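Local coordinates for Lmo0547 protein (Listeria monocytogenes, PDB 4R9N) that probably regulates transcription in response to a sugar, this construct being the putative sugar-binding domain of a SorC-family regulator, at residues F36-A41 and A67-F72; S154-S159 and E174-D179; I164-S169 and I184-F189. All coordinates share one frame; numbering follows the deposited sequence.

Interaction 1. Residues F36-A41 and A67-F72; sequences FLAKEA and ANEFPF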
loop_
_atom_site.group_PDB
_atom_site.type_symbol
_atom_site.label_atom_id
_atom_site.label_comp_id
_atom_site.label_asym_id
_atom_site.label_seq_id
_atom_site.Cartn_x
_atom_site.Cartn_y
_atom_site.Cartn_z
ATOM N N PHE A 36 8.162 11.870 9.470
ATOM C CA PHE A 36 8.041 11.434 10.817
ATOM C C PHE A 36 7.150 10.173 10.881
ATOM O O PHE A 36 7.504 9.206 11.583
ATOM C CB PHE A 36 7.413 12.592 11.632
ATOM C CG PHE A 36 7.237 12.282 13.071
ATOM C CD1 PHE A 36 8.300 11.896 13.841
ATOM C CD2 PHE A 36 5.996 12.330 13.647
ATOM C CE1 PHE A 36 8.126 11.597 15.177
ATOM C CE2 PHE A 36 5.838 12.049 15.006
ATOM C CZ PHE A 36 6.896 11.665 15.749
ATOM N N LEU A 37 6.041 10.177 10.141
ATOM C CA LEU A 37 5.156 8.976 10.026
ATOM C C LEU A 37 5.942 7.784 9.523
ATOM O O LEU A 37 5.833 6.695 10.091
ATOM C CB LEU A 37 3.983 9.271 9.136
ATOM C CG LEU A 37 2.981 8.180 8.873
ATOM C CD1 LEU A 37 2.286 7.730 10.138
ATOM C CD2 LEU A 37 1.937 8.755 7.918
ATOM N N ALA A 38 6.782 7.990 8.509
ATOM C CA ALA A 38 7.622 6.895 8.010
ATOM C C ALA A 38 8.572 6.334 9.043
ATOM O O ALA A 38 8.752 5.090 9.148
ATOM C CB ALA A 38 8.354 7.299 6.742
ATOM N N LYS A 39 9.211 7.210 9.752
ATOM C CA LYS A 39 10.161 6.840 10.767
ATOM C C LYS A 39 9.508 6.054 11.891
ATOM O O LYS A 39 10.004 4.980 12.346
ATOM C CB LYS A 39 10.752 8.112 11.351
ATOM C CG LYS A 39 11.876 7.865 12.299
ATOM C CD LYS A 39 12.577 9.170 12.654
ATOM C CE LYS A 39 14.010 8.895 13.073
ATOM N NZ LYS A 39 14.816 8.738 11.824
ATOM N N GLU A 40 8.352 6.541 12.318
ATOM C CA GLU A 40 7.638 5.843 13.407
ATOM C C GLU A 40 6.977 4.560 12.958
ATOM O O GLU A 40 6.939 3.577 13.766
ATOM C CB GLU A 40 6.661 6.780 14.080
ATOM C CG GLU A 40 7.452 7.894 14.783
ATOM C CD GLU A 40 8.414 7.373 15.876
ATOM O OE1 GLU A 40 8.064 6.414 16.575
ATOM O OE2 GLU A 40 9.548 7.901 15.998
ATOM N N ALA A 41 6.547 4.516 11.691
ATOM C CA ALA A 41 6.043 3.297 11.129
ATOM C C ALA A 41 7.111 2.255 11.057
ATOM O O ALA A 41 6.837 1.085 11.386
ATOM C CB ALA A 41 5.418 3.507 9.769
ATOM N N ALA A 67 10.696 2.296 3.901
ATOM C CA ALA A 67 11.882 1.448 3.663
ATOM C C ALA A 67 13.214 2.137 3.960
ATOM O O ALA A 67 14.112 1.535 4.486
ATOM C CB ALA A 67 11.838 0.871 2.253
ATOM N N ASN A 68 13.338 3.423 3.672
ATOM C CA ASN A 68 14.549 4.133 3.930
ATOM C C ASN A 68 14.767 4.201 5.438
ATOM O O ASN A 68 15.932 4.181 5.885
ATOM C CB ASN A 68 14.439 5.588 3.357
ATOM C CG ASN A 68 14.512 5.635 1.829
ATOM O OD1 ASN A 68 14.836 4.668 1.150
ATOM N ND2 ASN A 68 14.181 6.774 1.291
ATOM N N GLU A 69 13.656 4.341 6.195
ATOM C CA GLU A 69 13.752 4.491 7.654
ATOM C C GLU A 69 13.905 3.153 8.389
ATOM O O GLU A 69 14.167 3.108 9.609
ATOM C CB GLU A 69 12.523 5.223 8.207
ATOM C CG GLU A 69 12.354 6.667 7.715
ATOM C CD GLU A 69 13.292 7.635 8.384
ATOM O OE1 GLU A 69 14.056 7.269 9.314
ATOM O OE2 GLU A 69 13.252 8.786 7.938
ATOM N N PHE A 70 13.700 2.054 7.686
ATOM C CA PHE A 70 13.670 0.743 8.291
ATOM C C PHE A 70 15.014 0.361 8.913
ATOM O O PHE A 70 16.096 0.681 8.354
ATOM C CB PHE A 70 13.210 -0.280 7.246
ATOM C CG PHE A 70 12.655 -1.511 7.835
ATOM C CD1 PHE A 70 11.324 -1.533 8.251
ATOM C CD2 PHE A 70 13.452 -2.634 8.058
ATOM C CE1 PHE A 70 10.809 -2.646 8.860
ATOM C CE2 PHE A 70 12.944 -3.755 8.676
ATOM C CZ PHE A 70 11.606 -3.774 9.044
ATOM N N PRO A 71 14.978 -0.295 10.083
ATOM C CA PRO A 71 16.228 -0.575 10.796
ATOM C C PRO A 71 16.984 -1.762 10.215
ATOM O O PRO A 71 16.461 -2.516 9.356
ATOM C CB PRO A 71 15.755 -0.879 12.236
ATOM C CG PRO A 71 14.444 -1.565 11.989
ATOM C CD PRO A 71 13.823 -0.626 10.942
ATOM N N PHE A 72 18.233 -1.940 10.661
ATOM C CA PHE A 72 19.052 -3.047 10.165
ATOM C C PHE A 72 19.051 -4.243 11.091
ATOM O O PHE A 72 20.074 -4.691 11.548
ATOM C CB PHE A 72 20.501 -2.591 9.947
ATOM C CG PHE A 72 20.629 -1.525 8.902
ATOM C CD1 PHE A 72 20.288 -0.236 9.196
ATOM C CD2 PHE A 72 21.070 -1.842 7.633
ATOM C CE1 PHE A 72 20.406 0.750 8.226
ATOM C CE2 PHE A 72 21.162 -0.876 6.654
ATOM C CZ PHE A 72 20.813 0.413 6.966
#
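Lys39, in the middle of helix 30-49, and Glu69, in the last turn of helix 61-69, bring the two backbones close together, their CA atoms only 5.3 Å apart. At that spacing the side chain of Glu69 meets the backbone of the other helix as well as its side chains: its CB lies 3.9 Å from Ala38 O, and its CG is 3.8 Å from Lys39 CA. Ala38 offers just a methyl group here, with CB 4.2 Å from Glu69 CG, and so lets the glutamate lie low against the helix. Glu69 is folded rather than extended. A bend at chi2 (-76°) turns its carboxylate back along the lysine, so that Lys39 CG comes within 3.7 Å of Glu69 OE1. Lys39 runs out straight from its backbone and bends at the last torsion, chi4 81°, which swings the ammonium over to the acid. The resulting salt bridge, Lys39 NZ to Glu69 OE1 at 3.0 Å, uses the syn side of the carboxylate, with the nitrogen 30° out of its plane. OE2 of the same group is much farther from the amine, so the grip is one-pronged. Next along the chain, Phe70 turns the other way and packs on Leu103 and Met107 of helix 96-107, while Ala42 of helix 30-49 also touches Glu69. The methylenes of both residues and the methyl of Ala38 make up the apolar part of this contact; the single charged bond lies at its exposed side, where solvent would be expected to weaken it.

Interaction 2. Residues S154-S159 and E174-D179; sequences SPYNHS and ELRYKD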
loop_
_atom_site.group_PDB
_atom_site.type_symbol
_atom_site.label_atom_id
_atom_site.label_comp_id
_atom_site.label_asym_id
_atom_site.label_seq_id
_atom_site.Cartn_x
_atom_site.Cartn_y
_atom_site.Cartn_z
ATOM N N SER A 154 -4.985 8.757 -4.065
ATOM C CA SER A 154 -6.120 9.295 -4.789
ATOM C C SER A 154 -5.505 9.641 -6.115
ATOM O O SER A 154 -4.470 10.292 -6.123
ATOM C CB SER A 154 -6.656 10.547 -4.096
ATOM O OG SER A 154 -7.537 11.257 -4.953
ATOM N N PRO A 155 -6.137 9.241 -7.236
ATOM C CA PRO A 155 -5.567 9.562 -8.519
ATOM C C PRO A 155 -5.723 11.026 -8.929
ATOM O O PRO A 155 -5.280 11.351 -9.989
ATOM C CB PRO A 155 -6.394 8.717 -9.485
ATOM C CG PRO A 155 -7.745 8.665 -8.859
ATOM C CD PRO A 155 -7.425 8.539 -7.384
ATOM N N TYR A 156 -6.327 11.874 -8.100
ATOM C CA TYR A 156 -6.737 13.215 -8.517
ATOM C C TYR A 156 -5.822 14.298 -7.944
ATOM O O TYR A 156 -4.920 14.017 -7.168
ATOM C CB TYR A 156 -8.176 13.469 -8.072
ATOM C CG TYR A 156 -9.153 12.433 -8.554
ATOM C CD1 TYR A 156 -9.240 12.098 -9.941
ATOM C CD2 TYR A 156 -9.947 11.721 -7.650
ATOM C CE1 TYR A 156 -10.123 11.108 -10.388
ATOM C CE2 TYR A 156 -10.845 10.735 -8.101
ATOM C CZ TYR A 156 -10.934 10.441 -9.484
ATOM O OH TYR A 156 -11.812 9.447 -9.924
ATOM N N ASN A 157 -6.059 15.541 -8.337
ATOM C CA ASN A 157 -5.212 16.671 -7.880
ATOM C C ASN A 157 -3.694 16.384 -7.888
ATOM O O ASN A 157 -3.036 16.420 -6.848
ATOM C CB ASN A 157 -5.661 17.252 -6.501
ATOM C CG ASN A 157 -6.639 16.359 -5.748
ATOM O OD1 ASN A 157 -7.858 16.505 -5.892
ATOM N ND2 ASN A 157 -6.115 15.455 -4.915
ATOM N N HIS A 158 -3.172 16.090 -9.079
ATOM C CA HIS A 158 -1.723 15.946 -9.341
ATOM C C HIS A 158 -0.982 14.938 -8.434
ATOM O O HIS A 158 -0.068 15.287 -7.688
ATOM C CB HIS A 158 -1.047 17.336 -9.382
ATOM C CG HIS A 158 -1.588 18.223 -10.468
ATOM N ND1 HIS A 158 -1.783 17.778 -11.762
ATOM C CD2 HIS A 158 -1.995 19.517 -10.452
ATOM C CE1 HIS A 158 -2.279 18.761 -12.496
ATOM N NE2 HIS A 158 -2.412 19.828 -11.727
ATOM N N SER A 159 -1.380 13.673 -8.559
ATOM C CA SER A 159 -0.812 12.572 -7.777
ATOM C C SER A 159 0.506 12.049 -8.353
ATOM O O SER A 159 0.871 12.372 -9.488
ATOM C CB SER A 159 -1.801 11.404 -7.714
ATOM O OG SER A 159 -1.870 10.736 -8.965
ATOM N N GLU A 174 -11.506 8.927 -17.248
ATOM C CA GLU A 174 -12.162 7.615 -17.180
ATOM C C GLU A 174 -12.466 7.237 -15.729
ATOM O O GLU A 174 -13.604 6.850 -15.390
ATOM C CB GLU A 174 -11.316 6.576 -17.955
ATOM C CG GLU A 174 -11.576 5.114 -17.658
ATOM C CD GLU A 174 -12.924 4.581 -18.107
ATOM O OE1 GLU A 174 -13.748 5.345 -18.652
ATOM O OE2 GLU A 174 -13.152 3.358 -17.864
ATOM N N LEU A 175 -11.482 7.416 -14.853
ATOM C CA LEU A 175 -11.642 7.101 -13.438
ATOM C C LEU A 175 -12.720 7.927 -12.797
ATOM O O LEU A 175 -13.544 7.367 -12.100
ATOM C CB LEU A 175 -10.277 7.251 -12.716
ATOM C CG LEU A 175 -9.169 6.312 -13.234
ATOM C CD1 LEU A 175 -7.863 6.531 -12.499
ATOM C CD2 LEU A 175 -9.525 4.853 -13.018
ATOM N N ARG A 176 -12.767 9.251 -13.072
ATOM C CA ARG A 176 -13.828 10.113 -12.577
ATOM C C ARG A 176 -15.187 9.654 -13.068
ATOM O O ARG A 176 -16.139 9.554 -12.307
ATOM C CB ARG A 176 -13.615 11.591 -13.024
ATOM C CG ARG A 176 -13.900 12.618 -11.926
ATOM C CD ARG A 176 -13.411 14.034 -12.256
ATOM N NE ARG A 176 -12.578 14.584 -11.160
ATOM C CZ ARG A 176 -11.282 14.928 -11.250
ATOM N NH1 ARG A 176 -10.605 14.817 -12.394
ATOM N NH2 ARG A 176 -10.648 15.412 -10.166
ATOM N N TYR A 177 -15.276 9.417 -14.368
ATOM C CA TYR A 177 -16.514 8.999 -14.964
ATOM C C TYR A 177 -17.018 7.719 -14.317
ATOM O O TYR A 177 -18.228 7.528 -14.188
ATOM C CB TYR A 177 -16.296 8.793 -16.471
ATOM C CG TYR A 177 -17.540 8.351 -17.217
ATOM C CD1 TYR A 177 -18.660 9.182 -17.277
ATOM C CD2 TYR A 177 -17.595 7.116 -17.866
ATOM C CE1 TYR A 177 -19.793 8.792 -17.948
ATOM C CE2 TYR A 177 -18.728 6.732 -18.580
ATOM C CZ TYR A 177 -19.821 7.572 -18.594
ATOM O OH TYR A 177 -20.968 7.218 -19.272
ATOM N N LYS A 178 -16.081 6.869 -13.914
ATOM C CA LYS A 178 -16.399 5.587 -13.245
ATOM C C LYS A 178 -16.520 5.697 -11.715
ATOM O O LYS A 178 -16.571 4.693 -11.014
ATOM C CB LYS A 178 -15.379 4.555 -13.645
ATOM C CG LYS A 178 -15.402 4.103 -15.113
ATOM C CD LYS A 178 -16.574 3.204 -15.427
ATOM C CE LYS A 178 -16.641 2.853 -16.919
ATOM N NZ LYS A 178 -15.569 1.928 -17.456
ATOM N N ASP A 179 -16.534 6.911 -11.212
ATOM C CA ASP A 179 -16.755 7.193 -9.782
ATOM C C ASP A 179 -15.701 6.593 -8.882
ATOM O O ASP A 179 -15.942 6.188 -7.719
ATOM C CB ASP A 179 -18.174 6.798 -9.337
ATOM C CG ASP A 179 -19.248 7.471 -10.172
ATOM O OD1 ASP A 179 -19.177 8.717 -10.360
ATOM O OD2 ASP A 179 -20.145 6.741 -10.648
HETATM O O HOH W 1 -7.390 15.905 -11.313
#
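The loop that follows strand 147-151 of the parallel sheet packs here against the last turn of helix 169-177, with Tyr156 and Pro155 reaching across to Arg176 and Leu175. On the inner side Pro155 CB meets Leu175 CD1 at 4.0 Å. The tyrosine ring is sandwiched. On one face Pro155 CG sits over its centre, 3.6 Å above the plane; on the other comes the arginine, offset toward the rim. Arg176 NH2 approaches Tyr156 CD1 to 3.6 Å, and the guanidinium plane is turned 30° from that of the ring, giving an off-centre cation-pi contact with Arg176 CZ 4.3 Å from the ring centroid. A bend at chi3 (-128°) brings the arginine's end to the ring, and Glu173 holds NH1 in a salt bridge. Two conformers were deposited for this arginine, so this cation-pi contact belongs to the one described. Water 1 lies at the guanidinium edge; it accepts from Asn157 N at 3.3 Å and, weakly, from Arg176 NH2. The phenol oxygen passes over the helix backbone, Tyr156 OH being 3.4 Å from Leu175 C, and finds its hydrogen bond at Val180 O, just beyond the helix. Val180 gives its own N to Leu175 O and Asp179 N bonds to Arg176 O, the Schellman motif with Asp179 as positive-phi C-prime residue: the tyrosine docks on a classic helix C-terminus, where the chain turns into strand 180-184.

Interaction 3. Residues I164-S169 and I184-F189; sequences IGYINS and INSRFF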
loop_
_atom_site.group_PDB
_atom_site.type_symbol
_atom_site.label_atom_id
_atom_site.label_comp_id
_atom_site.label_asym_id
_atom_site.label_seq_id
_atom_site.Cartn_x
_atom_site.Cartn_y
_atom_site.Cartn_z
ATOM N N ILE A 164 4.490 10.861 -12.541
ATOM C CA ILE A 164 5.442 9.919 -13.146
ATOM C C ILE A 164 4.996 9.342 -14.498
ATOM O O ILE A 164 5.635 8.415 -15.025
ATOM C CB ILE A 164 5.866 8.761 -12.190
ATOM C CG1 ILE A 164 4.711 7.810 -11.878
ATOM C CG2 ILE A 164 6.491 9.328 -10.911
ATOM C CD1 ILE A 164 5.127 6.679 -10.949
ATOM N N GLY A 165 3.915 9.870 -15.070
ATOM C CA GLY A 165 3.454 9.364 -16.359
ATOM C C GLY A 165 2.892 7.945 -16.365
ATOM O O GLY A 165 2.738 7.331 -17.439
ATOM N N TYR A 166 2.546 7.428 -15.179
ATOM C CA TYR A 166 1.876 6.142 -15.077
ATOM C C TYR A 166 0.458 6.151 -15.675
ATOM O O TYR A 166 0.085 5.215 -16.318
ATOM C CB TYR A 166 1.780 5.758 -13.606
ATOM C CG TYR A 166 1.262 4.371 -13.375
ATOM C CD1 TYR A 166 1.924 3.275 -13.913
ATOM C CD2 TYR A 166 0.121 4.151 -12.604
ATOM C CE1 TYR A 166 1.469 1.988 -13.655
ATOM C CE2 TYR A 166 -0.351 2.860 -12.334
ATOM C CZ TYR A 166 0.311 1.783 -12.890
ATOM O OH TYR A 166 -0.090 0.487 -12.721
ATOM N N ILE A 167 -0.316 7.198 -15.364
ATOM C CA ILE A 167 -1.654 7.428 -15.913
ATOM C C ILE A 167 -1.648 8.839 -16.466
ATOM O O ILE A 167 -0.925 9.703 -15.980
ATOM C CB ILE A 167 -2.773 7.295 -14.829
ATOM C CG1 ILE A 167 -2.548 8.239 -13.645
ATOM C CG2 ILE A 167 -2.825 5.887 -14.293
ATOM C CD1 ILE A 167 -3.705 8.300 -12.656
ATOM N N ASN A 168 -2.452 9.092 -17.484
ATOM C CA ASN A 168 -2.531 10.399 -18.050
ATOM C C ASN A 168 -3.903 11.022 -17.805
ATOM O O ASN A 168 -4.741 10.432 -17.128
ATOM C CB ASN A 168 -2.212 10.293 -19.542
ATOM C CG ASN A 168 -3.179 9.381 -20.279
ATOM O OD1 ASN A 168 -4.354 9.294 -19.919
ATOM N ND2 ASN A 168 -2.692 8.699 -21.323
ATOM N N SER A 169 -4.125 12.222 -18.330
ATOM C CA SER A 169 -5.369 12.943 -18.055
ATOM C C SER A 169 -6.613 12.211 -18.594
ATOM O O SER A 169 -7.715 12.340 -18.036
ATOM C CB SER A 169 -5.306 14.375 -18.595
ATOM O OG SER A 169 -4.825 14.372 -19.915
ATOM N N ILE A 184 -5.264 1.432 -4.245
ATOM C CA ILE A 184 -4.347 0.668 -3.374
ATOM C C ILE A 184 -3.703 -0.342 -4.332
ATOM O O ILE A 184 -4.431 -1.030 -5.083
ATOM C CB ILE A 184 -5.091 -0.074 -2.202
ATOM C CG1 ILE A 184 -5.545 0.930 -1.139
ATOM C CG2 ILE A 184 -4.172 -1.108 -1.573
ATOM C CD1 ILE A 184 -6.454 0.319 -0.081
ATOM N N ASN A 185 -2.369 -0.391 -4.366
ATOM C CA ASN A 185 -1.635 -1.360 -5.186
ATOM C C ASN A 185 -2.067 -1.242 -6.663
ATOM O O ASN A 185 -2.169 -2.236 -7.355
ATOM C CB ASN A 185 -1.818 -2.790 -4.649
ATOM C CG ASN A 185 -0.698 -3.711 -5.056
ATOM O OD1 ASN A 185 0.500 -3.330 -4.973
ATOM N ND2 ASN A 185 -1.055 -4.927 -5.476
ATOM N N SER A 186 -2.232 0.017 -7.103
ATOM C CA SER A 186 -2.658 0.355 -8.448
ATOM C C SER A 186 -3.991 -0.283 -8.873
ATOM O O SER A 186 -4.229 -0.485 -10.081
ATOM C CB SER A 186 -1.613 -0.029 -9.494
ATOM O OG SER A 186 -1.941 0.494 -10.782
ATOM N N ARG A 187 -4.854 -0.582 -7.916
ATOM C CA ARG A 187 -6.229 -0.992 -8.205
ATOM C C ARG A 187 -7.154 0.149 -7.707
ATOM O O ARG A 187 -7.057 0.539 -6.549
ATOM C CB ARG A 187 -6.601 -2.276 -7.507
ATOM C CG ARG A 187 -5.760 -3.445 -7.877
ATOM C CD ARG A 187 -5.783 -3.779 -9.368
ATOM N NE ARG A 187 -5.048 -5.005 -9.639
ATOM C CZ ARG A 187 -5.564 -6.141 -10.117
ATOM N NH1 ARG A 187 -6.890 -6.293 -10.382
ATOM N NH2 ARG A 187 -4.742 -7.148 -10.287
ATOM N N PHE A 188 -7.991 0.653 -8.607
ATOM C CA PHE A 188 -8.826 1.863 -8.443
ATOM C C PHE A 188 -10.201 1.459 -8.028
ATOM O O PHE A 188 -10.825 0.652 -8.716
ATOM C CB PHE A 188 -8.836 2.567 -9.788
ATOM C CG PHE A 188 -7.510 3.113 -10.120
ATOM C CD1 PHE A 188 -7.104 4.337 -9.599
ATOM C CD2 PHE A 188 -6.610 2.390 -10.915
ATOM C CE1 PHE A 188 -5.845 4.851 -9.858
ATOM C CE2 PHE A 188 -5.350 2.897 -11.149
ATOM C CZ PHE A 188 -4.974 4.121 -10.636
ATOM N N PHE A 189 -10.661 1.948 -6.885
ATOM C CA PHE A 189 -11.903 1.517 -6.297
ATOM C C PHE A 189 -12.890 2.663 -6.146
ATOM O O PHE A 189 -12.550 3.838 -6.081
ATOM C CB PHE A 189 -11.681 0.801 -4.940
ATOM C CG PHE A 189 -10.900 1.609 -3.947
ATOM C CD1 PHE A 189 -9.499 1.488 -3.875
ATOM C CD2 PHE A 189 -11.533 2.482 -3.085
ATOM C CE1 PHE A 189 -8.762 2.186 -2.886
ATOM C CE2 PHE A 189 -10.806 3.207 -2.128
ATOM C CZ PHE A 189 -9.403 3.035 -2.004
#
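With chi1 near 180° in both Tyr166 (-173°) and Ser186 (-171°), a phenol and a hydroxymethyl point at each other across a gap of 9.9 Å between the CA atoms of Tyr166 and Ser186. What closes it is a single hydrogen bond, Tyr166 OH to Ser186 OG at 2.7 Å, in which either hydroxyl could be the donor. The serine oxygen comes in at the edge of the aromatic ring and in its plane, displaced toward CE2: Ser186 OG is 3.2 Å from Tyr166 CE2, and Ser186 CB stays 3.6 Å from Tyr166 OH. Two conformers were deposited for Ser186, so the bond belongs to the one described. The tyrosine also packs on Met161, Ala118 and Leu119, and Ile84 touches Ser186. Each partner lies at a change of chain direction. Tyr166 follows Gly165, the positive-phi C-prime residue of the Schellman motif that ends helix 160-163, and its own N bonds back to Met161 O. Ser186 shares a beta-turn corner with Asn185, whose side-chain amide is bonded to Leu83 O and Leu207 O. Both corner residues have positive phi, and the ends of the turn are pinned by Arg187 N to Ile184 O at 2.9 Å and Ile184 N to Arg187 O at 3.1 Å. This is the type I' turn characteristic of a two-residue beta hairpin, here joining antiparallel strands 180-184 and 187-190.

Interaction 1 stands apart, across the centre of the chain: its centre is about 25 Å from that of interaction 3 and about 29 Å from that of interaction 2, and it joins helices 30-49 and 61-69 at the surface through an ion pair. Interactions 2 and 3 are neighbours, with centres about 9 Å apart. Interaction 2 joins the 154-159 loop to helix 169-177, interaction 3 the 164-169 loop to the turn of hairpin 180-190. Phe188 of interaction 3 packs on Leu175, with CD1 atoms 3.7 Å apart, and on Pro155. Beyond these apolar contacts, interaction 2 has an off-centre cation-pi contact at its exposed side, interaction 3 a more enclosed pair of neutral hydroxyls.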